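Local coordinates for protein monopolin complex subunit CSM1 (Candida glabrata, PDB 6MJC) that probably helps recruit the monopolin complex to kinetochores for chromosome segregation, binding a peptide of the kinetochore protein Dsn1, at residues Y46-V51 / T63-V68; P69-R74 / Y89-L94. All blocks are in the same frame, centred on the assembly; numbering follows the deposited sequence.

The two contacts follow one another along the chain: contact 1 closes with Val68, and contact 2 opens at Pro69, the last residue of the same strand. Their centres lie about 13 Å apart. Contact 1 is the buried hairpin of strands 44-52 and 63-69 in the antiparallel sheet; contact 2 sits nearer the surface, where the loops before and after helix 76-85 meet. Tyr67 joins them, its OH 2.7 Å from Leu90 O and its N 2.8 Å from Leu94 O. Leu94 opens strand 94-96, which pairs in parallel with the bound peptide, so the sheet continues from the hairpin through this edge strand into the ligand.

Contact 1: residues Y46-V51 / T63-V68; sequences YKLGFV and TEVIYV
The beta hairpin of strands 44-52 and 63-69, in the middle of the antiparallel sheet, supplies this contact. Three hydrogen-bonded pairs, Lys47-Val68, Gly49-Ile66 and Val51-Glu64, alternate with two non-hydrogen-bonded ones, Leu48-Tyr67 and Phe50-Val65. The bonds are tightest at the centre: Gly49 N gives its hydrogen to Ile66 O at 2.7 Å, and Ile66 N returns one to Gly49 O along a lone pair. Toward the Thr63 end the ladder loosens, with Glu64 N to Val51 O at 3.1 Å.

The face bearing Leu48, Phe50, Val65 and Tyr67 packs under helices 5-13 and 101-113. Tyr46 CG sits in the crowded position between N and carbonyl carbon (chi1 58°), and its CB meets Tyr67 CE1 at 3.5 Å; the two rings stand obliquely, planes at 46°. Leu48 CD2 comes in at the edge of the Tyr67 ring and lies 4.1 Å from Tyr67 CB. Farther along, Phe50 and Val65 run side by side, CE1 against CG2 at 3.6 Å.

On the other face, Val51 CG2 crosses obliquely to touch Ile66 CG1 at 4.0 Å, and both side chains pack on Trp32 and on an apolar side chain of the bound peptide. Tyr46 OH bonds to Gln37 OE1, and Lys47, fully extended, carries NZ to Tyr25 OH. An antiparallel hairpin with helices on one face is typical of a two-layer alpha+beta fold, here the Csm1/Pcs1 domain, whose other face receives the peptide.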
# COMPACT_ATOMS: atom_id res chain seq x y z
N TYR A 46 0.70 -1.91 -5.75
CA TYR A 46 1.41 -1.51 -4.54
C TYR A 46 1.29 -2.60 -3.50
O TYR A 46 0.41 -3.47 -3.56
CB TYR A 46 0.89 -0.17 -3.99
CG TYR A 46 -0.59 -0.10 -3.64
CD1 TYR A 46 -1.02 -0.40 -2.36
CD2 TYR A 46 -1.54 0.29 -4.56
CE1 TYR A 46 -2.40 -0.34 -2.01
CE2 TYR A 46 -2.92 0.35 -4.23
CZ TYR A 46 -3.32 0.05 -2.96
OH TYR A 46 -4.66 0.13 -2.59
N LYS A 47 2.15 -2.52 -2.50
CA LYS A 47 2.14 -3.40 -1.34
C LYS A 47 1.79 -2.56 -0.13
O LYS A 47 2.29 -1.44 -0.00
CB LYS A 47 3.53 -4.03 -1.22
CG LYS A 47 3.71 -5.07 -0.16
CD LYS A 47 5.21 -5.49 -0.27
CE LYS A 47 5.55 -6.43 0.84
NZ LYS A 47 6.98 -6.72 0.78
N LEU A 48 0.88 -3.05 0.73
CA LEU A 48 0.59 -2.44 2.02
C LEU A 48 1.15 -3.33 3.12
O LEU A 48 1.00 -4.56 3.09
CB LEU A 48 -0.92 -2.27 2.24
CG LEU A 48 -1.60 -1.18 1.42
CD1 LEU A 48 -2.99 -1.07 1.91
CD2 LEU A 48 -0.87 0.16 1.51
N GLY A 49 1.73 -2.70 4.11
CA GLY A 49 2.11 -3.37 5.33
C GLY A 49 1.40 -2.81 6.53
O GLY A 49 1.37 -1.59 6.73
N PHE A 50 0.82 -3.68 7.33
CA PHE A 50 0.21 -3.31 8.60
C PHE A 50 1.15 -3.82 9.69
O PHE A 50 1.16 -5.02 9.99
CB PHE A 50 -1.21 -3.88 8.72
CG PHE A 50 -2.19 -3.28 7.74
CD1 PHE A 50 -2.79 -2.05 7.97
CD2 PHE A 50 -2.50 -3.93 6.57
CE1 PHE A 50 -3.68 -1.51 7.06
CE2 PHE A 50 -3.40 -3.40 5.66
CZ PHE A 50 -3.99 -2.18 5.91
N VAL A 51 1.85 -2.91 10.33
CA VAL A 51 3.01 -3.21 11.14
C VAL A 51 2.71 -2.88 12.58
O VAL A 51 2.25 -1.77 12.89
CB VAL A 51 4.26 -2.45 10.63
CG1 VAL A 51 5.40 -2.61 11.59
CG2 VAL A 51 4.61 -2.91 9.28
N THR A 63 1.28 0.84 15.87
CA THR A 63 0.68 0.40 14.62
C THR A 63 0.77 1.47 13.53
O THR A 63 0.41 2.63 13.76
CB THR A 63 -0.80 0.03 14.77
OG1 THR A 63 -1.29 -0.42 13.51
CG2 THR A 63 -1.60 1.25 15.18
N GLU A 64 1.19 1.06 12.34
CA GLU A 64 1.30 1.97 11.21
C GLU A 64 1.05 1.22 9.91
O GLU A 64 1.15 -0.01 9.84
CB GLU A 64 2.70 2.63 11.17
CG GLU A 64 3.82 1.71 10.71
CD GLU A 64 5.20 2.41 10.69
OE1 GLU A 64 5.27 3.67 10.67
OE2 GLU A 64 6.22 1.68 10.69
N VAL A 65 0.73 1.97 8.86
CA VAL A 65 0.64 1.41 7.52
C VAL A 65 1.87 1.80 6.70
O VAL A 65 2.28 2.97 6.67
CB VAL A 65 -0.63 1.87 6.79
CG1 VAL A 65 -0.71 1.17 5.44
CG2 VAL A 65 -1.91 1.55 7.56
N ILE A 66 2.44 0.82 6.02
CA ILE A 66 3.54 1.04 5.07
C ILE A 66 2.98 0.86 3.66
O ILE A 66 2.42 -0.19 3.34
CB ILE A 66 4.73 0.08 5.31
CG1 ILE A 66 5.25 0.11 6.76
CG2 ILE A 66 5.87 0.39 4.26
CD1 ILE A 66 5.81 1.42 7.33
N TYR A 67 3.25 1.82 2.78
CA TYR A 67 2.82 1.79 1.38
C TYR A 67 4.05 1.71 0.51
O TYR A 67 4.95 2.53 0.64
CB TYR A 67 2.01 3.04 0.99
CG TYR A 67 1.93 3.35 -0.52
CD1 TYR A 67 0.95 2.78 -1.32
CD2 TYR A 67 2.77 4.26 -1.10
CE1 TYR A 67 0.86 3.10 -2.66
CE2 TYR A 67 2.67 4.58 -2.47
CZ TYR A 67 1.74 3.96 -3.24
OH TYR A 67 1.60 4.26 -4.57
N VAL A 68 4.10 0.72 -0.38
CA VAL A 68 5.26 0.51 -1.25
C VAL A 68 4.79 0.51 -2.70
O VAL A 68 4.08 -0.42 -3.13
CB VAL A 68 5.96 -0.82 -0.94
CG1 VAL A 68 7.26 -0.96 -1.81
CG2 VAL A 68 6.30 -0.97 0.49

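Contact 2: residues P69-R74 / Y89-L94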
# COMPACT_ATOMS: atom_id res chain seq x y z
N PRO A 69 5.11 1.51 -3.51
CA PRO A 69 4.68 1.46 -4.91
C PRO A 69 5.48 0.42 -5.69
O PRO A 69 6.70 0.33 -5.54
CB PRO A 69 4.95 2.89 -5.39
CG PRO A 69 6.08 3.37 -4.58
CD PRO A 69 5.92 2.71 -3.20
N LEU A 70 4.81 -0.36 -6.52
CA LEU A 70 5.46 -1.40 -7.32
C LEU A 70 5.51 -0.92 -8.78
O LEU A 70 4.62 -1.17 -9.59
CB LEU A 70 4.72 -2.71 -7.14
CG LEU A 70 4.59 -3.20 -5.71
CD1 LEU A 70 3.64 -4.46 -5.63
CD2 LEU A 70 5.91 -3.48 -5.05
N LEU A 71 6.56 -0.18 -9.09
CA LEU A 71 6.68 0.43 -10.39
C LEU A 71 7.32 -0.50 -11.41
O LEU A 71 7.09 -0.36 -12.60
CB LEU A 71 7.47 1.74 -10.29
CG LEU A 71 7.04 2.68 -9.14
CD1 LEU A 71 7.85 3.94 -9.14
CD2 LEU A 71 5.56 2.98 -9.24
N LYS A 72 8.11 -1.49 -10.97
CA LYS A 72 8.75 -2.41 -11.89
C LYS A 72 7.75 -3.15 -12.75
O LYS A 72 8.07 -3.53 -13.89
CB LYS A 72 9.56 -3.40 -11.07
CG LYS A 72 10.98 -2.97 -10.79
CD LYS A 72 11.63 -3.97 -9.86
CE LYS A 72 13.13 -4.02 -10.05
NZ LYS A 72 13.75 -2.67 -10.15
N GLN A 73 6.53 -3.32 -12.23
CA GLN A 73 5.47 -4.06 -12.90
C GLN A 73 4.82 -3.28 -14.02
O GLN A 73 4.00 -3.85 -14.74
CB GLN A 73 4.35 -4.45 -11.92
CG GLN A 73 4.70 -5.44 -10.85
CD GLN A 73 3.47 -5.83 -10.06
OE1 GLN A 73 2.35 -5.85 -10.58
NE2 GLN A 73 3.67 -6.13 -8.79
N ARG A 74 5.11 -2.00 -14.15
CA ARG A 74 4.54 -1.14 -15.18
C ARG A 74 5.43 -1.11 -16.41
O ARG A 74 6.65 -1.26 -16.31
CB ARG A 74 4.35 0.29 -14.64
CG ARG A 74 3.43 0.42 -13.42
CD ARG A 74 1.94 0.60 -13.77
NE ARG A 74 1.37 -0.59 -14.38
CZ ARG A 74 0.95 -1.65 -13.72
NH1 ARG A 74 1.03 -1.70 -12.39
NH2 ARG A 74 0.43 -2.67 -14.38
N TYR A 89 4.11 11.90 -4.20
CA TYR A 89 4.38 11.04 -3.05
C TYR A 89 3.90 9.62 -3.22
O TYR A 89 4.39 8.72 -2.50
CB TYR A 89 3.79 11.65 -1.79
CG TYR A 89 2.33 11.97 -1.83
CD1 TYR A 89 1.37 10.98 -1.75
CD2 TYR A 89 1.91 13.28 -1.91
CE1 TYR A 89 0.01 11.29 -1.79
CE2 TYR A 89 0.54 13.61 -1.90
CZ TYR A 89 -0.39 12.61 -1.86
OH TYR A 89 -1.71 12.97 -1.90
N LEU A 90 3.01 9.38 -4.18
CA LEU A 90 2.59 8.01 -4.40
C LEU A 90 3.58 7.21 -5.24
O LEU A 90 3.30 6.05 -5.55
CB LEU A 90 1.21 7.98 -5.05
CG LEU A 90 0.03 8.43 -4.18
CD1 LEU A 90 -1.27 8.30 -4.93
CD2 LEU A 90 0.01 7.60 -2.89
N PHE A 91 4.72 7.77 -5.61
CA PHE A 91 5.82 7.05 -6.25
C PHE A 91 6.98 6.86 -5.26
O PHE A 91 8.10 6.53 -5.66
CB PHE A 91 6.22 7.81 -7.53
CG PHE A 91 5.08 7.88 -8.52
CD1 PHE A 91 4.76 6.77 -9.32
CD2 PHE A 91 4.23 9.00 -8.57
CE1 PHE A 91 3.64 6.79 -10.16
CE2 PHE A 91 3.16 9.04 -9.41
CZ PHE A 91 2.83 7.93 -10.20
N GLU A 92 6.73 7.05 -3.97
CA GLU A 92 7.72 6.69 -2.97
C GLU A 92 7.13 5.84 -1.85
O GLU A 92 5.91 5.77 -1.64
CB GLU A 92 8.36 7.92 -2.33
CG GLU A 92 7.42 9.03 -2.09
CD GLU A 92 8.15 10.29 -1.66
OE1 GLU A 92 9.19 10.16 -0.98
OE2 GLU A 92 7.69 11.39 -2.01
N THR A 93 8.02 5.22 -1.09
CA THR A 93 7.55 4.41 0.05
C THR A 93 7.12 5.33 1.18
O THR A 93 7.85 6.24 1.54
CB THR A 93 8.64 3.45 0.54
OG1 THR A 93 8.92 2.57 -0.56
CG2 THR A 93 8.17 2.67 1.76
N LEU A 94 5.93 5.10 1.72
CA LEU A 94 5.33 5.96 2.72
C LEU A 94 4.97 5.16 3.97
O LEU A 94 4.65 3.98 3.92
CB LEU A 94 4.02 6.60 2.17
CG LEU A 94 4.15 7.38 0.85
CD1 LEU A 94 2.76 7.87 0.37
CD2 LEU A 94 5.05 8.57 1.05
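Leu71 and Phe91 both hold CG anti to the carbonyl carbon (chi1 -47° and -61°), and these torsions bring the leucine branch and the phenyl ring together at about a right angle. The two segments are the loops that flank helix 76-85 in the Csm1/Pcs1 domain, one leaving strand 63-69 and the other leading into strand 94-96. Leu71 starts a type I beta turn, closed by Arg74 N bonding to Leu71 O. Arg74 forms salt bridges to Asp45 and Glu78, which tie the turn to strand 44-52 and to the helix.

Pro69 does most of the touching. Its ring lies along the opposing backbone: Pro69 CB is 3.6 Å from Leu90 O, its CG over the carbonyl carbon of Phe91, and Pro69 CD 3.4 Å from Glu92 O. These are van der Waals contacts between ring carbons and peptide groups. The backbone it rests on is folded by the bond from Glu92 N to Tyr89 O. Glu92 makes a salt bridge to a basic side chain of the bound peptide, so the loop belongs to the ligand-binding surface. The Phe91 ring also packs on Leu79 and Leu82; Leu71 CD2 meets its edge, near the ring plane, 3.9 Å from Phe91 CD1.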